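Local coordinates for protein 4'-phospho-dehydrooxetanocin synthase (Bacillus megaterium, PDB 5UL3) that catalyses the oxidative ring contraction of dAMP to an oxetane aldehyde in oxetanocin A biosynthesis, using cobalamin, a [4Fe-4S] cluster and S-adenosylmethionine, at residues W330-V335 with G367-G372; L307-G312 with E363-E368; S637-K642 with Q655-D660. All coordinates share one frame; numbering follows the deposited sequence.

Contact 1: residues W330-V335 with G367-G372; sequences WRPLSV and GELPNG
The indole of W330 lies flat against the backbone of G367, whose CA sits over the centre of the six-membered ring, 3.5 Å from its centroid and 14° off the normal. In this CH-pi contact the closest approach is 3.4 Å, between W330 CE2 and G367 CA. A beta carbon would point toward the ring and clash with W330 CZ2, and the backbone angles of G367 would jam it against the preceding carbonyl as well, so the place calls for glycine. Nearer the rim of the same face comes the amide N of E368. At the edge of the indole, in its plane, L369 CD2 reaches W330 CZ3 at 3.7 Å, and it also lies 4.3 Å from P332 CG. On the opposite face P332 CB lies near the rim.

Beyond this shell, W330 NE1 hydrogen-bonds to the carbonyl O of E364, which pins the pyrrole end of the ring. R377 of helix 374-386 packs on both W330 and P332, while E374 of that helix accepts a hydrogen bond from L369 N. On the loop side, a type I turn from L369 to G372 is closed by G372 N bonding to L369 O at 2.9 Å and leads toward the same helix.

Between the two segments the contact is thus mainly van der Waals and CH-pi, with peptide atoms of E368 against the ring. The indole N-H of W330 is satisfied by E364 O, which suits tryptophan to a buried place close to the cluster-binding loop of the radical SAM domain.

Contact 2: residues L307-G312 with E363-E368; sequences LETSRG and EEFIGE
S310 OG approaches E364 O at 3.0 Å, the closest direct approach between 307-312 and 363-368. Its chi1 of 67° turns OG across toward that carbonyl, but its single proton is contested, because D362 OD2 is also within bonding range. The F365 ring adds a second direct touch, its CE1 meeting T309 OG1 obliquely at 3.4 Å; T309 OG1, like S310 OG, hydrogen-bonds to D362, and F396 of strand 393-398 meets the same ring. G312 gives a slim backbone against which E363 OE1 and the CB of E364 can rest.

Alongside these few direct touches, four waters make most of the polar links, although the whole contact is buried. One water joins T309 OG1 to F365 O, and another gives a proton to S310 OG while accepting from E364 N. A third accepts from E363 N, at 3.0 Å, and lies between E308 OE2 and S310 O. The fourth accepts a hydrogen bond from G312 N at 2.7 Å and donates to E363 OE1 at 2.6 Å.

The glutamates face ligands and cations. E308 OE2 and E363 OE2 each hydrogen-bond to cobalamin, E363 OE1 pairs with R323, and E308 OE1 is met by R311 NE at 3.1 Å from above the carboxylate plane. E364 reaches R399 and the backbone N of D314. The water-bridged seam therefore joins two cobalamin-binding glutamates to the opposite backbones, E308 to E363 N and E363 to G312 N.

Contact 3: residues S637-K642 with Q655-D660; sequences SHFLLK and QIILSD. With EDO (1,2-ethanediol), chain H.
F639 and K642, one turn apart on helix 620-648, meet I657 and L658 of helix 652-664, and the apolar contacts dominate. I657 CG2 comes to 3.7 Å from F639 CE1, the two side chains crossing at about a right angle. L658 sends its methyls to the backbone: CD2 lies 3.9 Å from F639 O and CD1 lies 3.8 Å from K642 O. A branched leucine suits this place because its two methyls can reach carbonyls one helical turn apart.

The lysine contributes both kinds of chemistry. Its CG is anti to the backbone N (chi1 -167°), and the methylene chain crosses I657 at about a right angle, with CE 3.8 Å from I657 CD1. The chain then bends at chi4, and NZ forms a salt bridge with E494. Hydrocarbon thus lies on isoleucine while the buried charge has an acidic partner, a division of labour that suits lysine.

H638 adds polar and aromatic contacts next to this interface. H638 NE2 bonds to the same E494, and ND1 is 2.7 Å from O1 of a 1,2-ethanediol, probably from the crystallisation liquor, in a nearly straight hydrogen bond (167°). Its imidazole stacks on Y534, and its CD2 lies over the centre of the F639 ring.

The two short segments run roughly antiparallel, at 142° between directions, with their axes 10.9 Å apart. W693 of helix 683-709 packs on F639, L640 and L658, and helix 484-493 lies against H638 and K642, a setting consistent with the C-terminal helix bundle.

In the fold
Contacts 1 and 2 belong to one site in the radical SAM domain. They share G367 and E368 in the loop after strand 357-360, their other segments lie on neighbouring antiparallel strands, 305-311 and 331-332, at one end of the mixed sheet, and the bond from W330 NE1 to E364 O couples them. Contact 2 is the more buried, polar and water-threaded, beside the cobalamin; contact 1 is mainly apolar and partly buried, farther toward the outside. Contact 3 is separate, its centre about 39 Å from that of contact 2 and 45 Å from that of contact 1. There, two helices meet through apolar side chains and a lysine chain, buried but away from the annotated sites.

Contact 1: residues W330-V335 with G367-G372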
loop_
_atom_site.group_PDB
_atom_site.type_symbol
_atom_site.label_atom_id
_atom_site.label_comp_id
_atom_site.label_asym_id
_atom_site.label_seq_id
_atom_site.Cartn_x
_atom_site.Cartn_y
_atom_site.Cartn_z
ATOM N N TRP A 330 -9.024 -3.851 14.179
ATOM C CA TRP A 330 -8.856 -2.562 13.511
ATOM C C TRP A 330 -8.474 -1.512 14.549
ATOM O O TRP A 330 -9.179 -1.335 15.541
ATOM C CB TRP A 330 -10.140 -2.190 12.772
ATOM C CG TRP A 330 -10.069 -0.944 11.933
ATOM C CD1 TRP A 330 -9.437 -0.801 10.732
ATOM C CD2 TRP A 330 -10.715 0.307 12.204
ATOM N NE1 TRP A 330 -9.635 0.467 10.247
ATOM C CE2 TRP A 330 -10.398 1.177 11.138
ATOM C CE3 TRP A 330 -11.513 0.782 13.255
ATOM C CZ2 TRP A 330 -10.869 2.482 11.076
ATOM C CZ3 TRP A 330 -11.980 2.079 13.195
ATOM C CH2 TRP A 330 -11.645 2.922 12.119
ATOM N N ARG A 331 -7.348 -0.830 14.322
ATOM C CA ARG A 331 -6.775 0.133 15.266
ATOM C C ARG A 331 -6.688 1.502 14.592
ATOM O O ARG A 331 -5.756 1.749 13.807
ATOM C CB ARG A 331 -5.386 -0.321 15.721
ATOM C CG ARG A 331 -5.351 -1.712 16.381
ATOM C CD ARG A 331 -5.044 -2.831 15.379
ATOM N NE ARG A 331 -3.637 -2.834 14.963
ATOM C CZ ARG A 331 -3.157 -3.584 13.977
ATOM N NH1 ARG A 331 -1.862 -3.549 13.675
ATOM N NH2 ARG A 331 -3.978 -4.387 13.295
ATOM N N PRO A 332 -7.628 2.403 14.835
ATOM C CA PRO A 332 -7.610 3.709 14.162
ATOM C C PRO A 332 -6.766 4.748 14.874
ATOM O O PRO A 332 -6.638 4.762 16.101
ATOM C CB PRO A 332 -9.087 4.128 14.194
ATOM C CG PRO A 332 -9.578 3.508 15.506
ATOM C CD PRO A 332 -8.896 2.162 15.546
ATOM N N LEU A 333 -6.170 5.630 14.066
ATOM C CA LEU A 333 -5.695 6.905 14.582
ATOM C C LEU A 333 -6.868 7.746 15.066
ATOM O O LEU A 333 -7.951 7.726 14.480
ATOM C CB LEU A 333 -4.953 7.688 13.480
ATOM C CG LEU A 333 -3.478 7.538 13.188
ATOM C CD1 LEU A 333 -3.040 8.602 12.167
ATOM C CD2 LEU A 333 -2.670 7.635 14.464
ATOM N N SER A 334 -6.642 8.544 16.117
ATOM C CA SER A 334 -7.666 9.501 16.507
ATOM C C SER A 334 -7.891 10.533 15.401
ATOM O O SER A 334 -7.036 10.754 14.537
ATOM C CB SER A 334 -7.288 10.231 17.802
ATOM O OG SER A 334 -6.241 11.165 17.583
ATOM N N VAL A 335 -9.070 11.158 15.439
ATOM C CA VAL A 335 -9.385 12.217 14.484
ATOM C C VAL A 335 -8.349 13.320 14.588
ATOM O O VAL A 335 -7.861 13.837 13.577
ATOM C CB VAL A 335 -10.803 12.761 14.734
ATOM C CG1 VAL A 335 -11.036 14.066 13.950
ATOM C CG2 VAL A 335 -11.862 11.708 14.392
ATOM N N GLY A 367 -13.591 1.258 8.543
ATOM C CA GLY A 367 -13.489 0.522 9.792
ATOM C C GLY A 367 -14.830 0.207 10.441
ATOM O O GLY A 367 -15.920 0.394 9.876
ATOM N N GLU A 368 -14.725 -0.321 11.661
ATOM C CA GLU A 368 -15.867 -0.711 12.479
ATOM C C GLU A 368 -15.446 -0.597 13.932
ATOM O O GLU A 368 -14.392 -1.118 14.310
ATOM C CB GLU A 368 -16.335 -2.150 12.202
ATOM C CG GLU A 368 -17.192 -2.349 10.965
ATOM C CD GLU A 368 -17.913 -3.695 10.954
ATOM O OE1 GLU A 368 -18.209 -4.230 12.046
ATOM O OE2 GLU A 368 -18.187 -4.221 9.852
ATOM N N LEU A 369 -16.262 0.067 14.733
ATOM C CA LEU A 369 -16.009 0.200 16.157
ATOM C C LEU A 369 -17.105 -0.501 16.957
ATOM O O LEU A 369 -18.257 -0.561 16.512
ATOM C CB LEU A 369 -15.948 1.681 16.553
ATOM C CG LEU A 369 -14.749 2.387 15.923
ATOM C CD1 LEU A 369 -14.849 3.898 16.039
ATOM C CD2 LEU A 369 -13.455 1.866 16.552
ATOM N N PRO A 370 -16.778 -1.069 18.121
ATOM C CA PRO A 370 -17.836 -1.656 18.963
ATOM C C PRO A 370 -18.971 -0.686 19.275
ATOM O O PRO A 370 -20.129 -1.118 19.349
ATOM C CB PRO A 370 -17.076 -2.083 20.227
ATOM C CG PRO A 370 -15.686 -2.339 19.763
ATOM C CD PRO A 370 -15.431 -1.325 18.667
ATOM N N ASN A 371 -18.689 0.615 19.424
ATOM C CA ASN A 371 -19.757 1.583 19.666
ATOM C C ASN A 371 -20.441 2.072 18.389
ATOM O O ASN A 371 -21.393 2.854 18.481
ATOM C CB ASN A 371 -19.226 2.781 20.468
ATOM C CG ASN A 371 -18.103 3.523 19.764
ATOM O OD1 ASN A 371 -17.972 3.480 18.541
ATOM N ND2 ASN A 371 -17.285 4.220 20.545
ATOM N N GLY A 372 -19.990 1.641 17.209
ATOM C CA GLY A 372 -20.707 1.937 15.982
ATOM C C GLY A 372 -20.545 3.343 15.447
ATOM O O GLY A 372 -21.324 3.760 14.587
#

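Contact 2: residues L307-G312 with E363-E368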
loop_
_atom_site.group_PDB
_atom_site.type_symbol
_atom_site.label_atom_id
_atom_site.label_comp_id
_atom_site.label_asym_id
_atom_site.label_seq_id
_atom_site.Cartn_x
_atom_site.Cartn_y
_atom_site.Cartn_z
ATOM N N LEU A 307 -0.030 8.020 3.887
ATOM C CA LEU A 307 -0.298 8.029 5.320
ATOM C C LEU A 307 -1.140 6.793 5.602
ATOM O O LEU A 307 -1.926 6.377 4.752
ATOM C CB LEU A 307 -1.065 9.272 5.767
ATOM C CG LEU A 307 -1.251 9.399 7.285
ATOM C CD1 LEU A 307 0.113 9.401 7.985
ATOM C CD2 LEU A 307 -2.027 10.675 7.621
ATOM N N GLU A 308 -0.964 6.211 6.782
ATOM C CA GLU A 308 -1.814 5.112 7.237
ATOM C C GLU A 308 -2.615 5.632 8.422
ATOM O O GLU A 308 -2.030 5.984 9.454
ATOM C CB GLU A 308 -0.976 3.887 7.615
ATOM C CG GLU A 308 -1.826 2.582 7.768
ATOM C CD GLU A 308 -1.013 1.346 8.172
ATOM O OE1 GLU A 308 -0.011 1.497 8.905
ATOM O OE2 GLU A 308 -1.392 0.207 7.774
ATOM N N THR A 309 -3.946 5.723 8.283
ATOM C CA THR A 309 -4.738 6.318 9.365
ATOM C C THR A 309 -5.385 5.262 10.256
ATOM O O THR A 309 -6.104 5.616 11.199
ATOM C CB THR A 309 -5.830 7.275 8.832
ATOM O OG1 THR A 309 -6.820 6.544 8.081
ATOM C CG2 THR A 309 -5.213 8.387 7.935
ATOM N N SER A 310 -5.143 3.989 9.967
ATOM C CA SER A 310 -5.625 2.862 10.760
ATOM C C SER A 310 -4.830 1.636 10.348
ATOM O O SER A 310 -4.265 1.584 9.253
ATOM C CB SER A 310 -7.126 2.618 10.554
ATOM O OG SER A 310 -7.394 2.171 9.240
ATOM N N ARG A 311 -4.800 0.638 11.232
ATOM C CA ARG A 311 -4.116 -0.615 10.964
ATOM C C ARG A 311 -5.090 -1.763 11.169
ATOM O O ARG A 311 -5.931 -1.709 12.066
ATOM C CB ARG A 311 -2.911 -0.798 11.880
ATOM C CG ARG A 311 -1.810 0.234 11.580
ATOM C CD ARG A 311 -0.560 -0.045 12.384
ATOM N NE ARG A 311 0.569 0.781 11.912
ATOM C CZ ARG A 311 1.742 0.848 12.549
ATOM N NH1 ARG A 311 1.935 0.146 13.663
ATOM N NH2 ARG A 311 2.715 1.628 12.081
ATOM N N GLY A 312 -4.949 -2.786 10.329
ATOM C CA GLY A 312 -5.747 -3.995 10.419
ATOM C C GLY A 312 -7.057 -3.921 9.657
ATOM O O GLY A 312 -7.420 -2.920 9.027
ATOM N N GLU A 363 -5.595 -0.660 4.948
ATOM C CA GLU A 363 -6.387 -1.771 4.428
ATOM C C GLU A 363 -7.871 -1.446 4.478
ATOM O O GLU A 363 -8.635 -1.842 3.587
ATOM C CB GLU A 363 -6.100 -3.042 5.235
ATOM C CG GLU A 363 -4.741 -3.661 4.953
ATOM C CD GLU A 363 -4.580 -4.986 5.665
ATOM O OE1 GLU A 363 -4.730 -4.987 6.908
ATOM O OE2 GLU A 363 -4.363 -6.016 4.976
ATOM N N GLU A 364 -8.297 -0.747 5.526
ATOM C CA GLU A 364 -9.708 -0.490 5.827
ATOM C C GLU A 364 -9.794 0.932 6.374
ATOM O O GLU A 364 -9.670 1.158 7.586
ATOM C CB GLU A 364 -10.259 -1.512 6.826
ATOM C CG GLU A 364 -11.701 -1.254 7.227
ATOM C CD GLU A 364 -12.248 -2.284 8.209
ATOM O OE1 GLU A 364 -11.453 -2.978 8.887
ATOM O OE2 GLU A 364 -13.489 -2.397 8.290
ATOM N N PHE A 365 -10.048 1.889 5.478
ATOM C CA PHE A 365 -10.094 3.289 5.887
ATOM C C PHE A 365 -11.289 3.567 6.797
ATOM O O PHE A 365 -11.168 4.310 7.777
ATOM C CB PHE A 365 -10.135 4.181 4.642
ATOM C CG PHE A 365 -10.158 5.652 4.945
ATOM C CD1 PHE A 365 -9.055 6.274 5.525
ATOM C CD2 PHE A 365 -11.263 6.427 4.621
ATOM C CE1 PHE A 365 -9.073 7.642 5.785
ATOM C CE2 PHE A 365 -11.283 7.807 4.870
ATOM C CZ PHE A 365 -10.190 8.410 5.467
ATOM N N ILE A 366 -12.446 2.959 6.513
ATOM C CA ILE A 366 -13.665 3.319 7.244
ATOM C C ILE A 366 -13.762 2.568 8.570
ATOM O O ILE A 366 -13.994 3.169 9.629
ATOM C CB ILE A 366 -14.900 3.067 6.364
ATOM C CG1 ILE A 366 -14.808 3.921 5.100
ATOM C CG2 ILE A 366 -16.171 3.389 7.128
ATOM C CD1 ILE A 366 -15.749 3.474 4.049
ATOM N N GLY A 367 -13.591 1.258 8.543
ATOM C CA GLY A 367 -13.489 0.522 9.792
ATOM C C GLY A 367 -14.830 0.207 10.441
ATOM O O GLY A 367 -15.920 0.394 9.876
ATOM N N GLU A 368 -14.725 -0.321 11.661
ATOM C CA GLU A 368 -15.867 -0.711 12.479
ATOM C C GLU A 368 -15.446 -0.597 13.932
ATOM O O GLU A 368 -14.392 -1.118 14.310
ATOM C CB GLU A 368 -16.335 -2.150 12.202
ATOM C CG GLU A 368 -17.192 -2.349 10.965
ATOM C CD GLU A 368 -17.913 -3.695 10.954
ATOM O OE1 GLU A 368 -18.209 -4.230 12.046
ATOM O OE2 GLU A 368 -18.187 -4.221 9.852
HETATM O O HOH W 1 -3.902 -0.628 7.372
HETATM O O HOH W 2 -9.169 5.509 9.224
HETATM O O HOH W 3 -6.662 -0.386 8.042
HETATM O O HOH W 4 -3.368 -3.138 8.152
#

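Contact 3: residues S637-K642 with Q655-D660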
loop_
_atom_site.group_PDB
_atom_site.type_symbol
_atom_site.label_atom_id
_atom_site.label_comp_id
_atom_site.label_asym_id
_atom_site.label_seq_id
_atom_site.Cartn_x
_atom_site.Cartn_y
_atom_site.Cartn_z
ATOM N N SER A 637 -10.190 -7.547 -24.755
ATOM C CA SER A 637 -9.767 -8.515 -23.745
ATOM C C SER A 637 -10.955 -9.081 -22.974
ATOM O O SER A 637 -10.963 -10.270 -22.632
ATOM C CB SER A 637 -8.771 -7.869 -22.778
ATOM O OG SER A 637 -7.581 -7.496 -23.461
ATOM N N HIS A 638 -11.952 -8.249 -22.664
ATOM C CA HIS A 638 -13.133 -8.778 -21.988
ATOM C C HIS A 638 -13.852 -9.792 -22.868
ATOM O O HIS A 638 -14.212 -10.889 -22.421
ATOM C CB HIS A 638 -14.104 -7.663 -21.604
ATOM C CG HIS A 638 -15.416 -8.192 -21.113
ATOM N ND1 HIS A 638 -15.603 -8.608 -19.812
ATOM C CD2 HIS A 638 -16.580 -8.443 -21.760
ATOM C CE1 HIS A 638 -16.836 -9.070 -19.672
ATOM N NE2 HIS A 638 -17.448 -8.984 -20.841
ATOM N N PHE A 639 -14.091 -9.436 -24.123
ATOM C CA PHE A 639 -14.901 -10.322 -24.940
ATOM C C PHE A 639 -14.113 -11.504 -25.475
ATOM O O PHE A 639 -14.725 -12.460 -25.967
ATOM C CB PHE A 639 -15.573 -9.526 -26.054
ATOM C CG PHE A 639 -16.708 -8.687 -25.559
ATOM C CD1 PHE A 639 -17.875 -9.287 -25.107
ATOM C CD2 PHE A 639 -16.599 -7.312 -25.493
ATOM C CE1 PHE A 639 -18.932 -8.519 -24.615
ATOM C CE2 PHE A 639 -17.641 -6.541 -24.995
ATOM C CZ PHE A 639 -18.808 -7.140 -24.557
ATOM N N LEU A 640 -12.786 -11.485 -25.345
ATOM C CA LEU A 640 -12.010 -12.700 -25.559
ATOM C C LEU A 640 -12.522 -13.833 -24.681
ATOM O O LEU A 640 -12.782 -14.942 -25.164
ATOM C CB LEU A 640 -10.535 -12.454 -25.268
ATOM C CG LEU A 640 -9.744 -13.743 -25.052
ATOM C CD1 LEU A 640 -9.524 -14.517 -26.394
ATOM C CD2 LEU A 640 -8.424 -13.466 -24.348
ATOM N N LEU A 641 -12.653 -13.576 -23.374
ATOM C CA LEU A 641 -13.117 -14.629 -22.478
ATOM C C LEU A 641 -14.554 -15.034 -22.790
ATOM O O LEU A 641 -14.898 -16.221 -22.725
ATOM C CB LEU A 641 -12.989 -14.191 -21.021
ATOM C CG LEU A 641 -13.368 -15.283 -20.028
ATOM C CD1 LEU A 641 -12.617 -16.563 -20.365
ATOM C CD2 LEU A 641 -13.042 -14.819 -18.605
ATOM N N LYS A 642 -15.411 -14.067 -23.126
ATOM C CA LYS A 642 -16.774 -14.420 -23.505
ATOM C C LYS A 642 -16.769 -15.300 -24.751
ATOM O O LYS A 642 -17.536 -16.266 -24.843
ATOM C CB LYS A 642 -17.607 -13.157 -23.725
ATOM C CG LYS A 642 -19.097 -13.415 -23.826
ATOM C CD LYS A 642 -19.873 -12.115 -23.942
ATOM C CE LYS A 642 -21.332 -12.282 -23.514
ATOM N NZ LYS A 642 -21.569 -12.483 -22.033
ATOM N N GLN A 655 -24.433 -15.449 -27.924
ATOM C CA GLN A 655 -24.281 -15.391 -29.376
ATOM C C GLN A 655 -24.636 -14.008 -29.909
ATOM O O GLN A 655 -23.926 -13.460 -30.759
ATOM C CB GLN A 655 -25.152 -16.472 -30.026
ATOM C CG GLN A 655 -25.078 -16.544 -31.545
ATOM C CD GLN A 655 -25.855 -17.726 -32.123
ATOM O OE1 GLN A 655 -26.669 -18.349 -31.440
ATOM N NE2 GLN A 655 -25.595 -18.039 -33.385
ATOM N N ILE A 656 -25.719 -13.421 -29.401
ATOM C CA ILE A 656 -26.142 -12.096 -29.847
ATOM C C ILE A 656 -25.105 -11.048 -29.467
ATOM O O ILE A 656 -24.673 -10.245 -30.304
ATOM C CB ILE A 656 -27.525 -11.756 -29.265
ATOM C CG1 ILE A 656 -28.590 -12.686 -29.858
ATOM C CG2 ILE A 656 -27.859 -10.285 -29.506
ATOM C CD1 ILE A 656 -29.934 -12.611 -29.156
ATOM N N ILE A 657 -24.686 -11.045 -28.197
ATOM C CA ILE A 657 -23.732 -10.046 -27.719
ATOM C C ILE A 657 -22.443 -10.114 -28.529
ATOM O O ILE A 657 -21.936 -9.094 -29.006
ATOM C CB ILE A 657 -23.464 -10.235 -26.213
ATOM C CG1 ILE A 657 -24.765 -10.108 -25.424
ATOM C CG2 ILE A 657 -22.446 -9.205 -25.719
ATOM C CD1 ILE A 657 -24.629 -10.453 -23.958
ATOM N N LEU A 658 -21.902 -11.322 -28.703
ATOM C CA LEU A 658 -20.668 -11.464 -29.466
ATOM C C LEU A 658 -20.871 -11.054 -30.920
ATOM O O LEU A 658 -20.004 -10.406 -31.516
ATOM C CB LEU A 658 -20.157 -12.900 -29.366
ATOM C CG LEU A 658 -19.538 -13.265 -28.013
ATOM C CD1 LEU A 658 -19.418 -14.772 -27.847
ATOM C CD2 LEU A 658 -18.184 -12.584 -27.853
ATOM N N SER A 659 -22.020 -11.405 -31.502
ATOM C CA SER A 659 -22.294 -11.010 -32.881
ATOM C C SER A 659 -22.417 -9.495 -33.006
ATOM O O SER A 659 -21.859 -8.899 -33.934
ATOM C CB SER A 659 -23.558 -11.707 -33.382
ATOM O OG SER A 659 -23.679 -11.574 -34.781
ATOM N N ASP A 660 -23.121 -8.854 -32.067
ATOM C CA ASP A 660 -23.186 -7.393 -32.044
ATOM C C ASP A 660 -21.795 -6.777 -31.960
ATOM O O ASP A 660 -21.482 -5.819 -32.676
ATOM C CB ASP A 660 -24.037 -6.920 -30.865
ATOM C CG ASP A 660 -25.518 -7.025 -31.136
ATOM O OD1 ASP A 660 -25.889 -7.443 -32.254
ATOM O OD2 ASP A 660 -26.310 -6.684 -30.231
HETATM C C1 EDO H . -13.001 -9.205 -17.468
HETATM O O1 EDO H . -13.906 -8.153 -17.825
HETATM C C2 EDO H . -12.454 -8.878 -16.077
HETATM O O2 EDO H . -11.631 -9.957 -15.649
#